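Local structure of TqaA (Penicillium aethiopicum, 5DLK) at residues L293-H298 / L472-F476; R302-H308 / V331-F337. The protein is a fungal nonribosomal peptide synthetase, probably with ligase activity, whose terminal condensation-like domain, the part described here, is linked to peptide macrocyclization. All coordinates share one frame; numbering follows the deposited sequence.

How the contacts relate
Contacts 1 and 2 lie in the same half of the condensation-like domain, with centres about 15 Å apart. Helix 283-299 comes first along the chain and supplies 293-298 of contact 1. Strand 303-310 follows almost at once, and strand 329-336 pairs with it in contact 2. The chain then runs through the rest of the domain before its last residues, 472-476, return to the helix. Both strands belong to a mixed six-stranded sheet, with 329-336 at its edge. Helix 283-299 packs on this sheet: Leu295 CD1 lies 3.5 Å from Phe306 CD1, and Ser296 meets Phe337. The helix thus joins the buried strand pair of contact 2 to the C-terminus at the surface.

Contact 1 (L293-H298 / L472-F476); sequences LFLSYH and LDITF. With EDO (1,2-ethanediol), chain J.
The chain end from Ile474 to Phe476 runs past one side of helical residues 293-298. The backbones stay well apart, the CA atoms of Phe294 and Phe476 being 8.6 Å from each other, and side chains make the contact. Phe476 carries most of it. Its CG sits between its own backbone N and carbonyl carbon (chi1 59°), and the ring extends to the helix, where it meets Phe294, Tyr297 and His298. With Tyr297 it forms an offset edge-to-face pair: the Phe476 edge is turned to the Tyr297 face, centroids 5.4 Å apart and planes at 75°. Phe476 CE2 also lies 3.8 Å from Phe294 CD1. Further along, methyl CD2 of Leu293 touches methyl CG2 of Ile474 at 3.8 Å. A 1,2-ethanediol, probably from the crystallisation liquor, places C2 over one face of both the Tyr297 and Phe476 rings. Its O1 accepts a hydrogen bond from Phe476 N at 3.1 Å. This is a surface contact away from the annotated sites. Helix 446-465 is the shared neighbour: Leu293 packs on its Phe463, Phe294 on Leu452 and Ile456, and Lys462 NZ hydrogen-bonds Thr475 O.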
loop_
_atom_site.group_PDB
_atom_site.type_symbol
_atom_site.label_atom_id
_atom_site.label_comp_id
_atom_site.label_asym_id
_atom_site.label_seq_id
_atom_site.Cartn_x
_atom_site.Cartn_y
_atom_site.Cartn_z
ATOM N N LEU A 293 5.080 3.691 -23.536
ATOM C CA LEU A 293 5.899 3.844 -24.732
ATOM C C LEU A 293 7.085 2.883 -24.689
ATOM O O LEU A 293 7.440 2.269 -25.714
ATOM C CB LEU A 293 6.394 5.286 -24.889
ATOM C CG LEU A 293 7.178 5.489 -26.187
ATOM C CD1 LEU A 293 6.307 5.197 -27.415
ATOM C CD2 LEU A 293 7.720 6.903 -26.226
ATOM N N PHE A 294 7.713 2.789 -23.520
ATOM C CA PHE A 294 8.817 1.859 -23.291
ATOM C C PHE A 294 8.388 0.442 -23.662
ATOM O O PHE A 294 9.095 -0.274 -24.408
ATOM C CB PHE A 294 9.284 1.931 -21.823
ATOM C CG PHE A 294 10.338 0.899 -21.459
ATOM C CD1 PHE A 294 11.679 1.185 -21.616
ATOM C CD2 PHE A 294 9.968 -0.336 -20.939
ATOM C CE1 PHE A 294 12.657 0.231 -21.265
ATOM C CE2 PHE A 294 10.927 -1.282 -20.596
ATOM C CZ PHE A 294 12.269 -0.994 -20.767
ATOM N N LEU A 295 7.224 0.030 -23.157
ATOM C CA LEU A 295 6.744 -1.312 -23.463
ATOM C C LEU A 295 6.367 -1.484 -24.941
ATOM O O LEU A 295 6.630 -2.527 -25.530
ATOM C CB LEU A 295 5.537 -1.663 -22.597
ATOM C CG LEU A 295 5.843 -1.879 -21.104
ATOM C CD1 LEU A 295 4.523 -2.035 -20.335
ATOM C CD2 LEU A 295 6.728 -3.083 -20.891
ATOM N N SER A 296 5.740 -0.480 -25.534
ATOM C CA SER A 296 5.340 -0.585 -26.938
ATOM C C SER A 296 6.570 -0.869 -27.800
ATOM O O SER A 296 6.524 -1.689 -28.711
ATOM C CB SER A 296 4.622 0.681 -27.412
ATOM O OG SER A 296 5.499 1.783 -27.595
ATOM N N TYR A 297 7.669 -0.197 -27.494
ATOM C CA TYR A 297 8.915 -0.407 -28.236
ATOM C C TYR A 297 9.490 -1.808 -28.038
ATOM O O TYR A 297 9.777 -2.524 -29.007
ATOM C CB TYR A 297 9.940 0.643 -27.815
ATOM C CG TYR A 297 11.286 0.441 -28.475
ATOM C CD1 TYR A 297 11.482 0.769 -29.809
ATOM C CD2 TYR A 297 12.344 -0.117 -27.767
ATOM C CE1 TYR A 297 12.707 0.575 -30.414
ATOM C CE2 TYR A 297 13.569 -0.316 -28.363
ATOM C CZ TYR A 297 13.744 0.031 -29.677
ATOM O OH TYR A 297 14.970 -0.173 -30.257
ATOM N N HIS A 298 9.664 -2.218 -26.786
ATOM C CA HIS A 298 10.316 -3.503 -26.530
ATOM C C HIS A 298 9.439 -4.690 -26.928
ATOM O O HIS A 298 9.953 -5.715 -27.389
ATOM C CB HIS A 298 10.754 -3.569 -25.070
ATOM C CG HIS A 298 12.018 -2.808 -24.820
ATOM N ND1 HIS A 298 13.238 -3.243 -25.292
ATOM C CD2 HIS A 298 12.249 -1.623 -24.208
ATOM C CE1 HIS A 298 14.176 -2.375 -24.952
ATOM N NE2 HIS A 298 13.607 -1.381 -24.292
ATOM N N LEU A 472 6.552 9.119 -33.208
ATOM C CA LEU A 472 7.470 8.474 -34.150
ATOM C C LEU A 472 8.902 9.018 -34.057
ATOM O O LEU A 472 9.850 8.352 -34.465
ATOM C CB LEU A 472 6.961 8.626 -35.590
ATOM C CG LEU A 472 5.826 7.664 -35.941
ATOM C CD1 LEU A 472 5.202 7.981 -37.305
ATOM C CD2 LEU A 472 6.353 6.237 -35.904
ATOM N N ASP A 473 9.053 10.222 -33.518
ATOM C CA ASP A 473 10.359 10.871 -33.449
ATOM C C ASP A 473 11.067 10.670 -32.109
ATOM O O ASP A 473 12.185 11.158 -31.910
ATOM C CB ASP A 473 10.214 12.369 -33.715
ATOM C CG ASP A 473 9.829 12.676 -35.160
ATOM O OD1 ASP A 473 10.109 11.834 -36.043
ATOM O OD2 ASP A 473 9.236 13.752 -35.405
ATOM N N ILE A 474 10.411 9.983 -31.179
ATOM C CA ILE A 474 10.977 9.792 -29.848
ATOM C C ILE A 474 11.985 8.649 -29.856
ATOM O O ILE A 474 11.684 7.553 -30.335
ATOM C CB ILE A 474 9.891 9.474 -28.798
ATOM C CG1 ILE A 474 8.830 10.576 -28.746
ATOM C CG2 ILE A 474 10.521 9.241 -27.416
ATOM C CD1 ILE A 474 9.212 11.799 -27.965
ATOM N N THR A 475 13.177 8.907 -29.322
ATOM C CA THR A 475 14.160 7.846 -29.105
ATOM C C THR A 475 14.549 7.809 -27.635
ATOM O O THR A 475 14.389 8.795 -26.919
ATOM C CB THR A 475 15.428 8.048 -29.965
ATOM O OG1 THR A 475 16.069 9.265 -29.567
ATOM C CG2 THR A 475 15.062 8.126 -31.439
ATOM N N PHE A 476 15.044 6.670 -27.168
ATOM C CA PHE A 476 15.546 6.596 -25.798
ATOM C C PHE A 476 16.551 5.455 -25.643
ATOM O O PHE A 476 16.761 4.686 -26.581
ATOM C CB PHE A 476 14.393 6.426 -24.800
ATOM C CG PHE A 476 13.565 5.194 -25.031
ATOM C CD1 PHE A 476 12.409 5.252 -25.782
ATOM C CD2 PHE A 476 13.958 3.973 -24.496
ATOM C CE1 PHE A 476 11.641 4.107 -25.987
ATOM C CE2 PHE A 476 13.209 2.834 -24.715
ATOM C CZ PHE A 476 12.056 2.904 -25.456
HETATM C C1 EDO J . 14.658 3.603 -29.802
HETATM O O1 EDO J . 15.264 4.891 -29.723
HETATM C C2 EDO J . 13.741 3.454 -28.609
HETATM O O2 EDO J . 12.522 4.144 -28.911
#

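Contact 2 (R302-H308 / V331-F337); sequences RDVVFGH and VPLRVTF
Asp303 and Arg334 form a bidentate salt bridge across the two antiparallel strands, side-on through NE and NH2, their carboxylate and guanidinium planes only 21° apart. Arg334 NE binds Asp303 OD1 at 2.9 Å on its syn lone pair, in a nearly straight bond (171°). Arg334 NH2 reaches Asp303 OD2, also at 2.9 Å, from 29° out of the carboxylate plane. The arginine chain is extended from CG to NE, which carries its guanidinium to the acid. Its NH1 hydrogen-bonds the carbonyls of Tyr235 and Asp237. A leucine in place of Arg334 would probably leave the Asp303 carboxylate without this charged partner and the Tyr235 and Asp237 carbonyls without this N-H donor. Val305 shares this face, with CG2 3.9 Å from Arg334 CG.

Val304, Phe306, His308, Leu333 and Val335 line the other face. Phe306 and Leu333 project together from neighbouring strands, with Phe306 CZ 3.8 Å from Leu333 CD2. In the His308 conformer given here, one of two, Leu333 CB sits over the ring in a CH-pi contact, 4.1 Å from its centroid, and Lys288 NZ hydrogen-bonds ND1. Phe337 turns its ring edge to the Arg302 carbonyl, while its backbone N hydrogen-bonds that Arg302 O at 2.8 Å.

Paired backbone bonds join Val304 with Val335, Phe306 with Leu333 and His308 with Val331. This is a regular antiparallel ladder at the edge of the mixed six-stranded sheet of a condensation-type domain. The His308 side chain is about 4 Å from that of Tyr357, which binds phosphopantetheine in another structure of this protein, so this end of the ladder probably lies near that site.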
loop_
_atom_site.group_PDB
_atom_site.type_symbol
_atom_site.label_atom_id
_atom_site.label_comp_id
_atom_site.label_asym_id
_atom_site.label_seq_id
_atom_site.Cartn_x
_atom_site.Cartn_y
_atom_site.Cartn_z
ATOM N N ARG A 302 1.337 -2.186 -30.387
ATOM C CA ARG A 302 0.595 -0.935 -30.269
ATOM C C ARG A 302 -0.557 -1.040 -29.266
ATOM O O ARG A 302 -1.435 -0.196 -29.241
ATOM C CB ARG A 302 0.037 -0.503 -31.632
ATOM C CG ARG A 302 1.122 -0.057 -32.618
ATOM C CD ARG A 302 0.498 0.422 -33.945
ATOM N NE ARG A 302 1.540 0.720 -34.921
ATOM C CZ ARG A 302 2.102 -0.182 -35.720
ATOM N NH1 ARG A 302 1.700 -1.447 -35.681
ATOM N NH2 ARG A 302 3.059 0.189 -36.565
ATOM N N ASP A 303 -0.577 -2.094 -28.461
ATOM C CA ASP A 303 -1.683 -2.278 -27.524
ATOM C C ASP A 303 -1.094 -2.961 -26.302
ATOM O O ASP A 303 -0.849 -4.165 -26.344
ATOM C CB ASP A 303 -2.786 -3.130 -28.177
ATOM C CG ASP A 303 -3.984 -3.351 -27.278
ATOM O OD1 ASP A 303 -4.148 -2.638 -26.270
ATOM O OD2 ASP A 303 -4.780 -4.271 -27.581
ATOM N N VAL A 304 -0.787 -2.201 -25.250
ATOM C CA VAL A 304 -0.072 -2.812 -24.126
ATOM C C VAL A 304 -0.934 -2.775 -22.862
ATOM O O VAL A 304 -1.757 -1.871 -22.678
ATOM C CB VAL A 304 1.283 -2.126 -23.863
ATOM C CG1 VAL A 304 2.204 -2.246 -25.095
ATOM C CG2 VAL A 304 1.085 -0.681 -23.461
ATOM N N VAL A 305 -0.775 -3.787 -22.017
ATOM C CA VAL A 305 -1.486 -3.817 -20.747
ATOM C C VAL A 305 -0.472 -4.067 -19.655
ATOM O O VAL A 305 0.334 -4.985 -19.770
ATOM C CB VAL A 305 -2.588 -4.912 -20.689
ATOM C CG1 VAL A 305 -3.283 -4.881 -19.315
ATOM C CG2 VAL A 305 -3.622 -4.681 -21.809
ATOM N N PHE A 306 -0.457 -3.223 -18.633
ATOM C CA PHE A 306 0.415 -3.497 -17.484
ATOM C C PHE A 306 -0.335 -3.120 -16.206
ATOM O O PHE A 306 -1.434 -2.575 -16.260
ATOM C CB PHE A 306 1.769 -2.750 -17.613
ATOM C CG PHE A 306 1.647 -1.263 -17.873
ATOM C CD1 PHE A 306 1.437 -0.773 -19.162
ATOM C CD2 PHE A 306 1.721 -0.358 -16.825
ATOM C CE1 PHE A 306 1.328 0.603 -19.402
ATOM C CE2 PHE A 306 1.605 1.018 -17.052
ATOM C CZ PHE A 306 1.402 1.500 -18.339
ATOM N N GLY A 307 0.221 -3.433 -15.050
ATOM C CA GLY A 307 -0.508 -3.139 -13.826
ATOM C C GLY A 307 -0.181 -1.757 -13.293
ATOM O O GLY A 307 0.897 -1.210 -13.575
ATOM N N HIS A 308 -1.121 -1.158 -12.568
ATOM C CA HIS A 308 -0.797 0.061 -11.833
ATOM C C HIS A 308 -1.618 0.123 -10.552
ATOM O O HIS A 308 -2.629 -0.560 -10.410
ATOM C CB HIS A 308 -0.988 1.328 -12.693
ATOM C CG HIS A 308 -2.411 1.782 -12.840
ATOM N ND1 HIS A 308 -2.778 3.108 -12.756
ATOM C CD2 HIS A 308 -3.550 1.094 -13.101
ATOM C CE1 HIS A 308 -4.083 3.219 -12.943
ATOM N NE2 HIS A 308 -4.576 2.009 -13.145
ATOM N N VAL A 331 -4.480 -2.943 -10.579
ATOM C CA VAL A 331 -5.437 -3.262 -11.658
ATOM C C VAL A 331 -4.793 -3.022 -13.027
ATOM O O VAL A 331 -3.765 -2.327 -13.129
ATOM C CB VAL A 331 -6.736 -2.428 -11.531
ATOM C CG1 VAL A 331 -7.443 -2.685 -10.170
ATOM C CG2 VAL A 331 -6.459 -0.932 -11.766
ATOM N N PRO A 332 -5.372 -3.602 -14.090
ATOM C CA PRO A 332 -4.824 -3.393 -15.435
ATOM C C PRO A 332 -5.016 -1.981 -15.956
ATOM O O PRO A 332 -6.075 -1.369 -15.811
ATOM C CB PRO A 332 -5.635 -4.375 -16.309
ATOM C CG PRO A 332 -6.402 -5.243 -15.335
ATOM C CD PRO A 332 -6.606 -4.413 -14.138
ATOM N N LEU A 333 -3.960 -1.480 -16.585
ATOM C CA LEU A 333 -4.004 -0.239 -17.321
ATOM C C LEU A 333 -3.698 -0.601 -18.757
ATOM O O LEU A 333 -2.663 -1.209 -19.035
ATOM C CB LEU A 333 -2.967 0.763 -16.777
ATOM C CG LEU A 333 -2.944 2.094 -17.536
ATOM C CD1 LEU A 333 -4.306 2.795 -17.417
ATOM C CD2 LEU A 333 -1.811 2.965 -16.976
ATOM N N ARG A 334 -4.605 -0.249 -19.662
ATOM C CA ARG A 334 -4.426 -0.532 -21.078
ATOM C C ARG A 334 -4.139 0.744 -21.844
ATOM O O ARG A 334 -4.867 1.736 -21.696
ATOM C CB ARG A 334 -5.693 -1.196 -21.644
ATOM C CG ARG A 334 -5.568 -1.554 -23.124
ATOM C CD ARG A 334 -6.872 -2.177 -23.619
ATOM N NE ARG A 334 -6.725 -2.693 -24.977
ATOM C CZ ARG A 334 -7.702 -3.309 -25.629
ATOM N NH1 ARG A 334 -8.877 -3.478 -25.037
ATOM N NH2 ARG A 334 -7.498 -3.759 -26.865
ATOM N N VAL A 335 -3.107 0.717 -22.671
ATOM C CA VAL A 335 -2.766 1.865 -23.506
ATOM C C VAL A 335 -2.697 1.397 -24.949
ATOM O O VAL A 335 -1.922 0.496 -25.292
ATOM C CB VAL A 335 -1.435 2.517 -23.064
ATOM C CG1 VAL A 335 -1.060 3.688 -23.982
ATOM C CG2 VAL A 335 -1.539 2.955 -21.611
ATOM N N THR A 336 -3.502 2.027 -25.797
ATOM C CA THR A 336 -3.621 1.589 -27.181
ATOM C C THR A 336 -3.197 2.726 -28.094
ATOM O O THR A 336 -3.830 3.792 -28.099
ATOM C CB THR A 336 -5.041 1.174 -27.536
ATOM O OG1 THR A 336 -5.845 2.350 -27.663
ATOM C CG2 THR A 336 -5.627 0.279 -26.462
ATOM N N PHE A 337 -2.160 2.468 -28.872
ATOM C CA PHE A 337 -1.592 3.444 -29.805
ATOM C C PHE A 337 -2.232 3.305 -31.171
ATOM O O PHE A 337 -2.484 2.193 -31.612
ATOM C CB PHE A 337 -0.090 3.229 -29.953
ATOM C CG PHE A 337 0.682 3.352 -28.671
ATOM C CD1 PHE A 337 0.726 2.299 -27.756
ATOM C CD2 PHE A 337 1.418 4.507 -28.413
ATOM C CE1 PHE A 337 1.464 2.408 -26.584
ATOM C CE2 PHE A 337 2.153 4.627 -27.244
ATOM C CZ PHE A 337 2.179 3.568 -26.326
#